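PDB 2DDZ: 190aa long hypothetical protein from Pyrococcus horikoshii, which is of unknown function but assembles as a hexamer and belongs to the DUF366 family, grouped in a clan with class II tRNA synthetase domains. Local coordinates for residues E[18-23]-E[70-75]; E[86-91]-E[121-126]; E[102-107]-E[155-160]; E[140-145]-E[149-154]. All blocks are in the same frame, centred on the assembly; numbering follows the deposited sequence.

Contacts 1 and 2 lie near the middle of the chain, their centres 12 Å apart, and both use the mixed sheet. Contact 1 sets a 3-10 loop against strand 68-75, contact 2 helix 81-100 against strand 118-128; they meet through Leu75 with Leu87 and Leu73 with Leu91, and both touch the second subunit. A buried carboxylate beside an apolar Ala20-Ile72 patch marks the first, an amide hydrogen-bonded across the segments the second. Contacts 3 and 4, partly buried, have centres about 17 and 16 Å from the centre of the chain and share the loop before helix 161-184. Contact 3 is wholly apolar across its segments; contact 4 is mostly backbone and methyl contact. The Lys141-Glu155 salt bridge ties these two together.

Contact 1. Residues E[18-23]-E[70-75]; sequences GSAIRS and HYILEL
The carboxylate of Glu74 meets Ser23 by way of OE2: Ser23 CA is 3.1 Å from Glu74 OE2 and lies beyond that oxygen, somewhat out of the carboxylate plane and not over the middle of a face. This is a loop laid across one side of the mixed beta sheet, with the 3-10 segment 19-21 and the residues up to Ser23 passing over strand 68-75. No hydrogen bond crosses the two segments. Two hydrogen bonds hold OE2, from the backbone N of His24 and from Ser131 OG, so the buried oxygen is satisfied from the same chain while the serine carbons fill in beside it. Glu74 gets there with CG anti to its own N (chi1 -171°) and an extended chain beyond, which carries the acid from the strand out to the loop.

Two residues earlier on the strand, Ile72 packs beneath Ala20. Its CG1 is 4.0 Å from Ala20 CB and its CG2 is 3.7 Å from Ala20 O; the still shorter approach of Ile72 CD1 to Ala20 CB is doubtful in the model. Trp25 of helix 25-30 packs on both residues, and Lys133 NZ hydrogen-bonds Ala20 O and Arg22 O, fixing the loop from the neighbouring strand. The Ala20 side chain is about 8 Å from a bound guanidine. Leu73 leaves the strand on the face away from the loop, where it packs on Leu91 of helix 81-100. The loop also reaches a subunit boundary: Ser23 OG hydrogen-bonds the terminal OXT of Thr190 of the second subunit.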
loop_
_atom_site.group_PDB
_atom_site.type_symbol
_atom_site.label_atom_id
_atom_site.label_comp_id
_atom_site.label_asym_id
_atom_site.label_seq_id
_atom_site.Cartn_x
_atom_site.Cartn_y
_atom_site.Cartn_z
ATOM N N GLY E 18 -0.195 7.404 -28.412
ATOM C CA GLY E 18 -0.157 7.568 -26.971
ATOM C C GLY E 18 -1.229 6.824 -26.187
ATOM O O GLY E 18 -1.023 6.508 -25.011
ATOM N N SER E 19 -2.363 6.527 -26.820
ATOM C CA SER E 19 -3.463 5.855 -26.123
ATOM C C SER E 19 -3.191 4.412 -25.707
ATOM O O SER E 19 -3.970 3.823 -24.960
ATOM C CB SER E 19 -4.759 5.921 -26.955
ATOM O OG SER E 19 -4.658 5.159 -28.148
ATOM N N ALA E 20 -2.091 3.836 -26.174
ATOM C CA ALA E 20 -1.768 2.467 -25.793
ATOM C C ALA E 20 -1.210 2.428 -24.369
ATOM O O ALA E 20 -1.047 1.359 -23.786
ATOM C CB ALA E 20 -0.768 1.870 -26.774
ATOM N N ILE E 21 -0.937 3.605 -23.812
ATOM C CA ILE E 21 -0.406 3.726 -22.453
ATOM C C ILE E 21 -1.485 3.454 -21.413
ATOM O O ILE E 21 -1.179 3.190 -20.253
ATOM C CB ILE E 21 0.157 5.142 -22.191
ATOM C CG1 ILE E 21 1.139 5.092 -21.023
ATOM C CG2 ILE E 21 -0.988 6.122 -21.908
ATOM C CD1 ILE E 21 2.382 4.283 -21.324
ATOM N N ARG E 22 -2.752 3.519 -21.832
ATOM C CA ARG E 22 -3.883 3.270 -20.919
ATOM C C ARG E 22 -3.945 1.855 -20.345
ATOM O O ARG E 22 -3.467 0.886 -20.950
ATOM C CB ARG E 22 -5.252 3.568 -21.583
ATOM C CG ARG E 22 -5.368 5.031 -22.051
ATOM C CD ARG E 22 -6.785 5.438 -22.159
ATOM N NE ARG E 22 -7.046 6.660 -22.854
ATOM C CZ ARG E 22 -8.268 7.192 -22.848
ATOM N NH1 ARG E 22 -8.459 8.337 -23.457
ATOM N NH2 ARG E 22 -9.287 6.562 -22.251
ATOM N N SER E 23 -4.611 1.734 -19.201
ATOM C CA SER E 23 -4.737 0.448 -18.537
ATOM C C SER E 23 -5.606 -0.526 -19.302
ATOM O O SER E 23 -6.589 -0.138 -19.932
ATOM C CB SER E 23 -5.283 0.613 -17.107
ATOM O OG SER E 23 -6.610 1.120 -17.089
ATOM N N HIS E 70 7.726 0.029 -30.976
ATOM C CA HIS E 70 7.079 0.368 -29.708
ATOM C C HIS E 70 7.003 -0.787 -28.723
ATOM O O HIS E 70 6.778 -1.943 -29.112
ATOM C CB HIS E 70 5.649 0.864 -29.966
ATOM C CG HIS E 70 5.572 2.070 -30.849
ATOM N ND1 HIS E 70 5.864 3.342 -30.401
ATOM C CD2 HIS E 70 5.244 2.199 -32.158
ATOM C CE1 HIS E 70 5.719 4.201 -31.394
ATOM N NE2 HIS E 70 5.342 3.533 -32.472
ATOM N N TYR E 71 7.184 -0.476 -27.443
ATOM C CA TYR E 71 7.078 -1.495 -26.402
ATOM C C TYR E 71 6.063 -1.003 -25.398
ATOM O O TYR E 71 6.231 0.064 -24.816
ATOM C CB TYR E 71 8.401 -1.728 -25.664
ATOM C CG TYR E 71 9.556 -2.131 -26.536
ATOM C CD1 TYR E 71 10.180 -1.199 -27.360
ATOM C CD2 TYR E 71 10.042 -3.443 -26.528
ATOM C CE1 TYR E 71 11.268 -1.553 -28.158
ATOM C CE2 TYR E 71 11.136 -3.812 -27.329
ATOM C CZ TYR E 71 11.741 -2.853 -28.139
ATOM O OH TYR E 71 12.816 -3.181 -28.924
ATOM N N ILE E 72 5.005 -1.772 -25.201
ATOM C CA ILE E 72 3.988 -1.392 -24.245
ATOM C C ILE E 72 3.927 -2.444 -23.174
ATOM O O ILE E 72 3.580 -3.598 -23.418
ATOM C CB ILE E 72 2.632 -1.225 -24.908
ATOM C CG1 ILE E 72 2.627 0.098 -25.664
ATOM C CG2 ILE E 72 1.518 -1.242 -23.864
ATOM C CD1 ILE E 72 1.595 0.123 -26.701
ATOM N N LEU E 73 4.291 -2.020 -21.975
ATOM C CA LEU E 73 4.328 -2.892 -20.835
ATOM C C LEU E 73 3.263 -2.567 -19.794
ATOM O O LEU E 73 3.002 -1.397 -19.501
ATOM C CB LEU E 73 5.716 -2.805 -20.215
ATOM C CG LEU E 73 5.955 -3.603 -18.940
ATOM C CD1 LEU E 73 5.760 -5.083 -19.226
ATOM C CD2 LEU E 73 7.358 -3.324 -18.438
ATOM N N GLU E 74 2.624 -3.609 -19.262
ATOM C CA GLU E 74 1.632 -3.439 -18.210
ATOM C C GLU E 74 1.855 -4.489 -17.129
ATOM O O GLU E 74 1.929 -5.682 -17.396
ATOM C CB GLU E 74 0.197 -3.528 -18.736
ATOM C CG GLU E 74 -0.841 -3.133 -17.668
ATOM C CD GLU E 74 -2.190 -2.725 -18.260
ATOM O OE1 GLU E 74 -2.543 -3.223 -19.345
ATOM O OE2 GLU E 74 -2.914 -1.923 -17.631
ATOM N N LEU E 75 1.992 -4.012 -15.901
ATOM C CA LEU E 75 2.224 -4.878 -14.762
ATOM C C LEU E 75 1.219 -4.581 -13.660
ATOM O O LEU E 75 1.115 -3.457 -13.158
ATOM C CB LEU E 75 3.652 -4.679 -14.231
ATOM C CG LEU E 75 4.775 -5.012 -15.215
ATOM C CD1 LEU E 75 6.111 -4.816 -14.549
ATOM C CD2 LEU E 75 4.629 -6.454 -15.687
#

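Contact 2. Residues E[86-91]-E[121-126]; sequences SLQKLL and SISIAT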
loop_
_atom_site.group_PDB
_atom_site.type_symbol
_atom_site.label_atom_id
_atom_site.label_comp_id
_atom_site.label_asym_id
_atom_site.label_seq_id
_atom_site.Cartn_x
_atom_site.Cartn_y
_atom_site.Cartn_z
ATOM N N SER E 86 11.590 3.153 -11.586
ATOM C CA SER E 86 12.759 2.296 -11.430
ATOM C C SER E 86 12.771 1.256 -12.546
ATOM O O SER E 86 13.715 1.169 -13.325
ATOM C CB SER E 86 12.734 1.589 -10.067
ATOM O OG SER E 86 12.862 2.511 -9.000
ATOM N N LEU E 87 11.702 0.476 -12.611
ATOM C CA LEU E 87 11.553 -0.576 -13.608
ATOM C C LEU E 87 11.780 -0.074 -15.036
ATOM O O LEU E 87 12.425 -0.735 -15.844
ATOM C CB LEU E 87 10.159 -1.191 -13.474
ATOM C CG LEU E 87 9.900 -2.530 -14.149
ATOM C CD1 LEU E 87 10.911 -3.572 -13.681
ATOM C CD2 LEU E 87 8.490 -2.959 -13.802
ATOM N N GLN E 88 11.251 1.100 -15.352
ATOM C CA GLN E 88 11.427 1.659 -16.685
ATOM C C GLN E 88 12.907 1.884 -17.023
ATOM O O GLN E 88 13.347 1.615 -18.139
ATOM C CB GLN E 88 10.685 2.991 -16.801
ATOM C CG GLN E 88 11.030 3.770 -18.053
ATOM C CD GLN E 88 10.949 5.268 -17.842
ATOM O OE1 GLN E 88 11.404 5.787 -16.818
ATOM N NE2 GLN E 88 10.387 5.977 -18.817
ATOM N N LYS E 89 13.676 2.395 -16.070
ATOM C CA LYS E 89 15.075 2.645 -16.349
ATOM C C LYS E 89 15.914 1.368 -16.340
ATOM O O LYS E 89 16.970 1.310 -16.961
ATOM C CB LYS E 89 15.606 3.741 -15.407
ATOM C CG LYS E 89 15.180 5.142 -15.905
ATOM C CD LYS E 89 15.436 6.307 -14.944
ATOM C CE LYS E 89 14.223 6.624 -14.063
ATOM N NZ LYS E 89 13.009 7.045 -14.836
ATOM N N LEU E 90 15.423 0.326 -15.675
ATOM C CA LEU E 90 16.133 -0.943 -15.663
ATOM C C LEU E 90 16.012 -1.547 -17.057
ATOM O O LEU E 90 16.970 -2.114 -17.584
ATOM C CB LEU E 90 15.516 -1.908 -14.658
ATOM C CG LEU E 90 16.118 -3.316 -14.654
ATOM C CD1 LEU E 90 17.635 -3.264 -14.417
ATOM C CD2 LEU E 90 15.438 -4.130 -13.576
ATOM N N LEU E 91 14.829 -1.421 -17.651
ATOM C CA LEU E 91 14.586 -1.969 -18.978
ATOM C C LEU E 91 15.367 -1.212 -20.061
ATOM O O LEU E 91 15.905 -1.831 -20.979
ATOM C CB LEU E 91 13.086 -1.946 -19.291
ATOM C CG LEU E 91 12.151 -2.729 -18.367
ATOM C CD1 LEU E 91 10.717 -2.580 -18.868
ATOM C CD2 LEU E 91 12.544 -4.193 -18.338
ATOM N N SER E 121 15.928 6.828 -28.614
ATOM C CA SER E 121 14.629 6.487 -28.030
ATOM C C SER E 121 13.786 7.568 -27.362
ATOM O O SER E 121 14.175 8.721 -27.253
ATOM C CB SER E 121 14.854 5.397 -26.983
ATOM O OG SER E 121 15.610 5.925 -25.893
ATOM N N ILE E 122 12.605 7.139 -26.933
ATOM C CA ILE E 122 11.658 7.943 -26.168
ATOM C C ILE E 122 11.036 6.927 -25.218
ATOM O O ILE E 122 10.964 5.724 -25.526
ATOM C CB ILE E 122 10.543 8.609 -27.010
ATOM C CG1 ILE E 122 9.674 7.550 -27.692
ATOM C CG2 ILE E 122 11.167 9.629 -27.976
ATOM C CD1 ILE E 122 8.367 8.110 -28.227
ATOM N N SER E 123 10.609 7.390 -24.053
ATOM C CA SER E 123 10.041 6.476 -23.079
ATOM C C SER E 123 9.285 7.229 -22.009
ATOM O O SER E 123 9.488 8.422 -21.808
ATOM C CB SER E 123 11.169 5.654 -22.426
ATOM O OG SER E 123 10.672 4.682 -21.520
ATOM N N ILE E 124 8.407 6.515 -21.320
ATOM C CA ILE E 124 7.651 7.107 -20.249
ATOM C C ILE E 124 7.120 6.002 -19.360
ATOM O O ILE E 124 6.785 4.911 -19.837
ATOM C CB ILE E 124 6.500 8.002 -20.802
ATOM C CG1 ILE E 124 6.244 9.150 -19.813
ATOM C CG2 ILE E 124 5.236 7.176 -21.046
ATOM C CD1 ILE E 124 5.687 8.678 -18.501
ATOM N N ALA E 125 7.086 6.276 -18.059
ATOM C CA ALA E 125 6.591 5.317 -17.075
ATOM C C ALA E 125 5.574 5.986 -16.177
ATOM O O ALA E 125 5.799 7.097 -15.714
ATOM C CB ALA E 125 7.738 4.793 -16.231
ATOM N N THR E 126 4.466 5.311 -15.913
ATOM C CA THR E 126 3.459 5.889 -15.048
ATOM C C THR E 126 2.539 4.820 -14.475
ATOM O O THR E 126 2.826 3.631 -14.561
ATOM C CB THR E 126 2.617 6.973 -15.793
ATOM O OG1 THR E 126 1.731 7.603 -14.862
ATOM C CG2 THR E 126 1.802 6.358 -16.921
#
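Gln88 reaches from helix 86-91 to the strand and gives one hydrogen bond, from NE2 to Ser123 OG at 3.0 Å. The bond is bent, 141° at the hydrogen, and the hydroxyl is tilted 26° out of the amide plane of Gln88. Next to it the methyl of Ala125 lies alongside the glutamine chain, with Ala125 CB 3.5 Å from Gln88 CB and 3.6 Å from Gln88 CD. NE2 also comes near the backbone N atoms of Ile124 and Ala125, but these are donors too and no bond forms there.

The amide is placed by its torsions: CG is anti to the backbone N and the chain then bends at chi2, turning NE2 along the strand toward Ser123. The setting is a helix packed nearly antiparallel against a sheet strand, the short axes 8.3 Å apart at 152°, and Gln88 CA and Ala125 CA are the nearest pair at 6.1 Å.

In the second shell both polar atoms of the Gln88 amide group have partners, and so does the hydroxyl it bonds. Ser123 OG hydrogen-bonds His135 O on strand 131-139, so the hydroxyl accepts from NE2 and donates to that carbonyl. Gln88 OE1 takes a hydrogen bond from Lys89 NZ at 2.8 Å, almost in line with the carbonyl, which probably polarises the amide. Lys89 NZ in turn bonds Ser85 OG and forms a salt bridge with Asp182 of the second subunit.

Contact 3. Residues E[102-107]-E[155-160]; sequences YGIEAS and EELGID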
loop_
_atom_site.group_PDB
_atom_site.type_symbol
_atom_site.label_atom_id
_atom_site.label_comp_id
_atom_site.label_asym_id
_atom_site.label_seq_id
_atom_site.Cartn_x
_atom_site.Cartn_y
_atom_site.Cartn_z
ATOM N N TYR E 102 25.479 -5.927 -30.457
ATOM C CA TYR E 102 25.258 -5.643 -31.862
ATOM C C TYR E 102 26.427 -4.774 -32.319
ATOM O O TYR E 102 26.439 -4.260 -33.439
ATOM C CB TYR E 102 23.952 -4.891 -32.075
ATOM C CG TYR E 102 22.726 -5.769 -32.111
ATOM C CD1 TYR E 102 22.154 -6.258 -30.936
ATOM C CD2 TYR E 102 22.106 -6.074 -33.327
ATOM C CE1 TYR E 102 20.989 -7.021 -30.969
ATOM C CE2 TYR E 102 20.940 -6.837 -33.378
ATOM C CZ TYR E 102 20.385 -7.305 -32.194
ATOM O OH TYR E 102 19.224 -8.039 -32.241
ATOM N N GLY E 103 27.401 -4.605 -31.428
ATOM C CA GLY E 103 28.577 -3.817 -31.740
ATOM C C GLY E 103 28.387 -2.316 -31.698
ATOM O O GLY E 103 29.171 -1.578 -32.296
ATOM N N ILE E 104 27.365 -1.853 -30.986
ATOM C CA ILE E 104 27.081 -0.423 -30.886
ATOM C C ILE E 104 27.503 0.203 -29.559
ATOM O O ILE E 104 27.157 -0.291 -28.485
ATOM C CB ILE E 104 25.595 -0.179 -31.109
ATOM C CG1 ILE E 104 25.248 -0.589 -32.536
ATOM C CG2 ILE E 104 25.238 1.280 -30.840
ATOM C CD1 ILE E 104 23.803 -0.439 -32.856
ATOM N N GLU E 105 28.255 1.295 -29.635
ATOM C CA GLU E 105 28.717 1.981 -28.431
ATOM C C GLU E 105 27.626 2.923 -27.933
ATOM O O GLU E 105 27.757 4.141 -28.033
ATOM C CB GLU E 105 29.992 2.781 -28.724
ATOM C CG GLU E 105 31.108 1.982 -29.389
ATOM C CD GLU E 105 32.338 2.828 -29.694
ATOM O OE1 GLU E 105 32.175 4.044 -29.949
ATOM O OE2 GLU E 105 33.462 2.275 -29.696
ATOM N N ALA E 106 26.552 2.352 -27.398
ATOM C CA ALA E 106 25.434 3.142 -26.892
ATOM C C ALA E 106 25.545 3.421 -25.388
ATOM O O ALA E 106 26.158 2.653 -24.644
ATOM C CB ALA E 106 24.123 2.431 -27.196
ATOM N N SER E 107 24.948 4.525 -24.949
ATOM C CA SER E 107 24.976 4.908 -23.539
ATOM C C SER E 107 23.585 5.294 -23.054
ATOM O O SER E 107 22.649 5.430 -23.855
ATOM C CB SER E 107 25.925 6.081 -23.331
ATOM O OG SER E 107 25.511 7.181 -24.109
ATOM N N GLU E 155 18.104 1.614 -38.404
ATOM C CA GLU E 155 18.647 1.380 -39.740
ATOM C C GLU E 155 20.073 1.913 -39.870
ATOM O O GLU E 155 20.979 1.166 -40.224
ATOM C CB GLU E 155 17.728 2.015 -40.789
ATOM C CG GLU E 155 16.557 1.114 -41.164
ATOM C CD GLU E 155 15.559 1.806 -42.055
ATOM O OE1 GLU E 155 15.971 2.767 -42.743
ATOM O OE2 GLU E 155 14.378 1.382 -42.070
ATOM N N GLU E 156 20.269 3.195 -39.569
ATOM C CA GLU E 156 21.597 3.795 -39.645
ATOM C C GLU E 156 22.621 3.001 -38.818
ATOM O O GLU E 156 23.816 3.036 -39.101
ATOM C CB GLU E 156 21.555 5.246 -39.152
ATOM C CG GLU E 156 22.895 5.963 -39.278
ATOM C CD GLU E 156 22.838 7.434 -38.905
ATOM O OE1 GLU E 156 21.723 7.974 -38.724
ATOM O OE2 GLU E 156 23.921 8.052 -38.802
ATOM N N LEU E 157 22.153 2.294 -37.794
ATOM C CA LEU E 157 23.055 1.502 -36.964
ATOM C C LEU E 157 23.251 0.113 -37.577
ATOM O O LEU E 157 24.009 -0.710 -37.056
ATOM C CB LEU E 157 22.499 1.359 -35.540
ATOM C CG LEU E 157 22.300 2.620 -34.692
ATOM C CD1 LEU E 157 21.652 2.214 -33.379
ATOM C CD2 LEU E 157 23.626 3.335 -34.436
ATOM N N GLY E 158 22.559 -0.143 -38.682
ATOM C CA GLY E 158 22.680 -1.428 -39.344
ATOM C C GLY E 158 22.011 -2.572 -38.604
ATOM O O GLY E 158 22.461 -3.719 -38.672
ATOM N N ILE E 159 20.937 -2.267 -37.884
ATOM C CA ILE E 159 20.207 -3.290 -37.150
ATOM C C ILE E 159 18.870 -3.519 -37.839
ATOM O O ILE E 159 18.230 -2.574 -38.294
ATOM C CB ILE E 159 19.952 -2.863 -35.695
ATOM C CG1 ILE E 159 21.286 -2.673 -34.979
ATOM C CG2 ILE E 159 19.112 -3.917 -34.974
ATOM C CD1 ILE E 159 21.135 -2.221 -33.550
ATOM N N ASP E 160 18.460 -4.780 -37.922
ATOM C CA ASP E 160 17.192 -5.132 -38.546
ATOM C C ASP E 160 16.062 -5.025 -37.521
ATOM O O ASP E 160 16.067 -5.721 -36.508
ATOM C CB ASP E 160 17.277 -6.556 -39.118
ATOM C CG ASP E 160 15.928 -7.101 -39.561
ATOM O OD1 ASP E 160 15.044 -6.309 -39.960
ATOM O OD2 ASP E 160 15.759 -8.338 -39.524
#
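The hydroxyl of Tyr102 hydrogen-bonds Glu163 OE1 on helix 161-184, a bond that limits where its ring can sit against Ile159. Phe164 meets the same ring edge-to-face. From the loop, Ile159 crosses the tyrosine at about a right angle, with Ile159 CG2 3.8 Å from Tyr102 CE2 and Ile159 CG1 3.9 Å from Tyr102 CD2.

The rest converges on one methyl. Ile104 CD1 is 3.3 Å from Ile159 CD1 and 3.5 Å from Leu157 CD1, both tighter than usual van der Waals contact. Leu157 CB, also 3.5 Å from Ile104 CD1, completes this grip. Ile104 has CG1 anti to its carbonyl carbon (chi1 -64°) and an extended chi2, which pushes CD1 out between the two loop side chains.

Both backbones turn sharply here: Gly103 closes helix 81-100 in a Schellman motif, and Glu155 to Gly158 form a type I turn before Asp160, the N-cap of helix 161-184, whose side-chain bonds to the helix start are weak. No hydrogen bond crosses the segments, so the end of one helix and the start of another are matched by the shapes of apolar side chains, while polar groups such as Tyr102 OH find partners outside the apolar cluster.

Contact 4. Residues E[140-145]-E[149-154]; sequences VKTVGV and VDAIGL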
loop_
_atom_site.group_PDB
_atom_site.type_symbol
_atom_site.label_atom_id
_atom_site.label_comp_id
_atom_site.label_asym_id
_atom_site.label_seq_id
_atom_site.Cartn_x
_atom_site.Cartn_y
_atom_site.Cartn_z
ATOM N N VAL E 140 13.240 3.735 -35.933
ATOM C CA VAL E 140 13.713 2.780 -36.932
ATOM C C VAL E 140 14.478 3.698 -37.912
ATOM O O VAL E 140 15.630 3.434 -38.267
ATOM C CB VAL E 140 12.552 2.091 -37.667
ATOM C CG1 VAL E 140 13.095 1.239 -38.811
ATOM C CG2 VAL E 140 11.772 1.214 -36.690
ATOM N N LYS E 141 13.805 4.784 -38.301
ATOM C CA LYS E 141 14.338 5.815 -39.177
ATOM C C LYS E 141 14.226 7.131 -38.381
ATOM O O LYS E 141 13.562 7.179 -37.328
ATOM C CB LYS E 141 13.492 5.972 -40.453
ATOM C CG LYS E 141 13.153 4.688 -41.208
ATOM C CD LYS E 141 12.145 4.960 -42.347
ATOM C CE LYS E 141 11.547 3.671 -42.921
ATOM N NZ LYS E 141 12.597 2.704 -43.351
ATOM N N THR E 142 14.862 8.199 -38.862
ATOM C CA THR E 142 14.762 9.481 -38.176
ATOM C C THR E 142 13.903 10.405 -39.029
ATOM O O THR E 142 13.933 11.623 -38.876
ATOM C CB THR E 142 16.145 10.114 -37.965
ATOM O OG1 THR E 142 16.724 10.436 -39.240
ATOM C CG2 THR E 142 17.067 9.157 -37.201
ATOM N N VAL E 143 13.141 9.802 -39.935
ATOM C CA VAL E 143 12.238 10.560 -40.800
ATOM C C VAL E 143 10.983 10.868 -39.987
ATOM O O VAL E 143 10.566 10.067 -39.150
ATOM C CB VAL E 143 11.827 9.739 -42.076
ATOM C CG1 VAL E 143 10.697 10.450 -42.827
ATOM C CG2 VAL E 143 13.025 9.574 -43.013
ATOM N N GLY E 144 10.386 12.027 -40.235
ATOM C CA GLY E 144 9.181 12.404 -39.516
ATOM C C GLY E 144 9.438 12.913 -38.106
ATOM O O GLY E 144 8.539 13.460 -37.462
ATOM N N VAL E 145 10.662 12.725 -37.621
ATOM C CA VAL E 145 11.021 13.173 -36.285
ATOM C C VAL E 145 11.169 14.685 -36.284
ATOM O O VAL E 145 11.828 15.256 -37.152
ATOM C CB VAL E 145 12.350 12.552 -35.818
ATOM C CG1 VAL E 145 12.722 13.087 -34.434
ATOM C CG2 VAL E 145 12.229 11.042 -35.790
ATOM N N VAL E 149 16.614 18.156 -31.580
ATOM C CA VAL E 149 17.518 17.175 -30.992
ATOM C C VAL E 149 17.988 16.213 -32.093
ATOM O O VAL E 149 17.197 15.777 -32.942
ATOM C CB VAL E 149 16.799 16.376 -29.837
ATOM C CG1 VAL E 149 15.767 15.403 -30.412
ATOM C CG2 VAL E 149 17.813 15.634 -28.943
ATOM N N ASP E 150 19.285 15.905 -32.105
ATOM C CA ASP E 150 19.853 14.993 -33.113
ATOM C C ASP E 150 19.412 13.562 -32.830
ATOM O O ASP E 150 19.824 12.967 -31.832
ATOM C CB ASP E 150 21.381 15.049 -33.091
ATOM C CG ASP E 150 21.920 16.363 -33.622
ATOM O OD1 ASP E 150 21.619 16.700 -34.785
ATOM O OD2 ASP E 150 22.659 17.048 -32.876
ATOM N N ALA E 151 18.598 12.995 -33.715
ATOM C CA ALA E 151 18.118 11.623 -33.536
ATOM C C ALA E 151 18.821 10.615 -34.431
ATOM O O ALA E 151 19.330 10.956 -35.500
ATOM C CB ALA E 151 16.613 11.558 -33.765
ATOM N N ILE E 152 18.823 9.365 -33.985
ATOM C CA ILE E 152 19.453 8.289 -34.726
ATOM C C ILE E 152 18.471 7.110 -34.722
ATOM O O ILE E 152 17.743 6.913 -33.746
ATOM C CB ILE E 152 20.823 7.932 -34.061
ATOM C CG1 ILE E 152 21.663 7.045 -34.980
ATOM C CG2 ILE E 152 20.606 7.236 -32.727
ATOM C CD1 ILE E 152 21.154 5.645 -35.058
ATOM N N GLY E 153 18.428 6.361 -35.826
ATOM C CA GLY E 153 17.523 5.223 -35.941
ATOM C C GLY E 153 18.238 3.879 -35.999
ATOM O O GLY E 153 19.463 3.829 -36.099
ATOM N N LEU E 154 17.481 2.784 -35.945
ATOM C CA LEU E 154 18.071 1.451 -35.977
ATOM C C LEU E 154 18.716 1.139 -37.325
ATOM O O LEU E 154 19.752 0.478 -37.391
ATOM C CB LEU E 154 17.014 0.393 -35.639
ATOM C CG LEU E 154 16.484 0.345 -34.200
ATOM C CD1 LEU E 154 15.336 -0.643 -34.137
ATOM C CD2 LEU E 154 17.595 -0.056 -33.237
#
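Val140 leads the first arm with its carbonyl: Val140 O is 3.0 Å from Leu154 N and takes a CA-H...O contact from Gly153 CA, 3.5 Å away with 129° at the hydrogen. The two arms belong to the long loop between strand 131-139 and helix 161-184, which doubles back on itself so that 140-145 and 149-154 run in opposite directions without forming regular strands. Val140 also exchanges backbone hydrogen bonds with Asp67 and Glu155, and its side chain packs on Val69, joining the loop to the sheet.

Lys141 and Gly153 are the nearest CA pair, 4.6 Å apart; a CB on Gly153 would point toward the other arm and run into Val140 O, so the close approach depends on the bare CA. Lys141 starts its side chain away from 149-154, and NZ forms a salt bridge with Glu155 OE2.

Thr142 turns back across the loop. With OG1 between the backbone N and the carbonyl carbon (chi1 65°), CG2 falls beside the backbone N and is directed at the opposing peptides, 3.4 Å from both Ala151 O and Gly153 N. Ala151 O has its own hydrogen bond, from Arg118 NH2, so the methyl covers a carbonyl that is already served. Ile152, pointing away, packs on Leu157 and Leu120. After Gly144, with its positive phi, the first arm ends on a methyl pair, Val145 CG1 resting 4.2 Å from Ala151 CB.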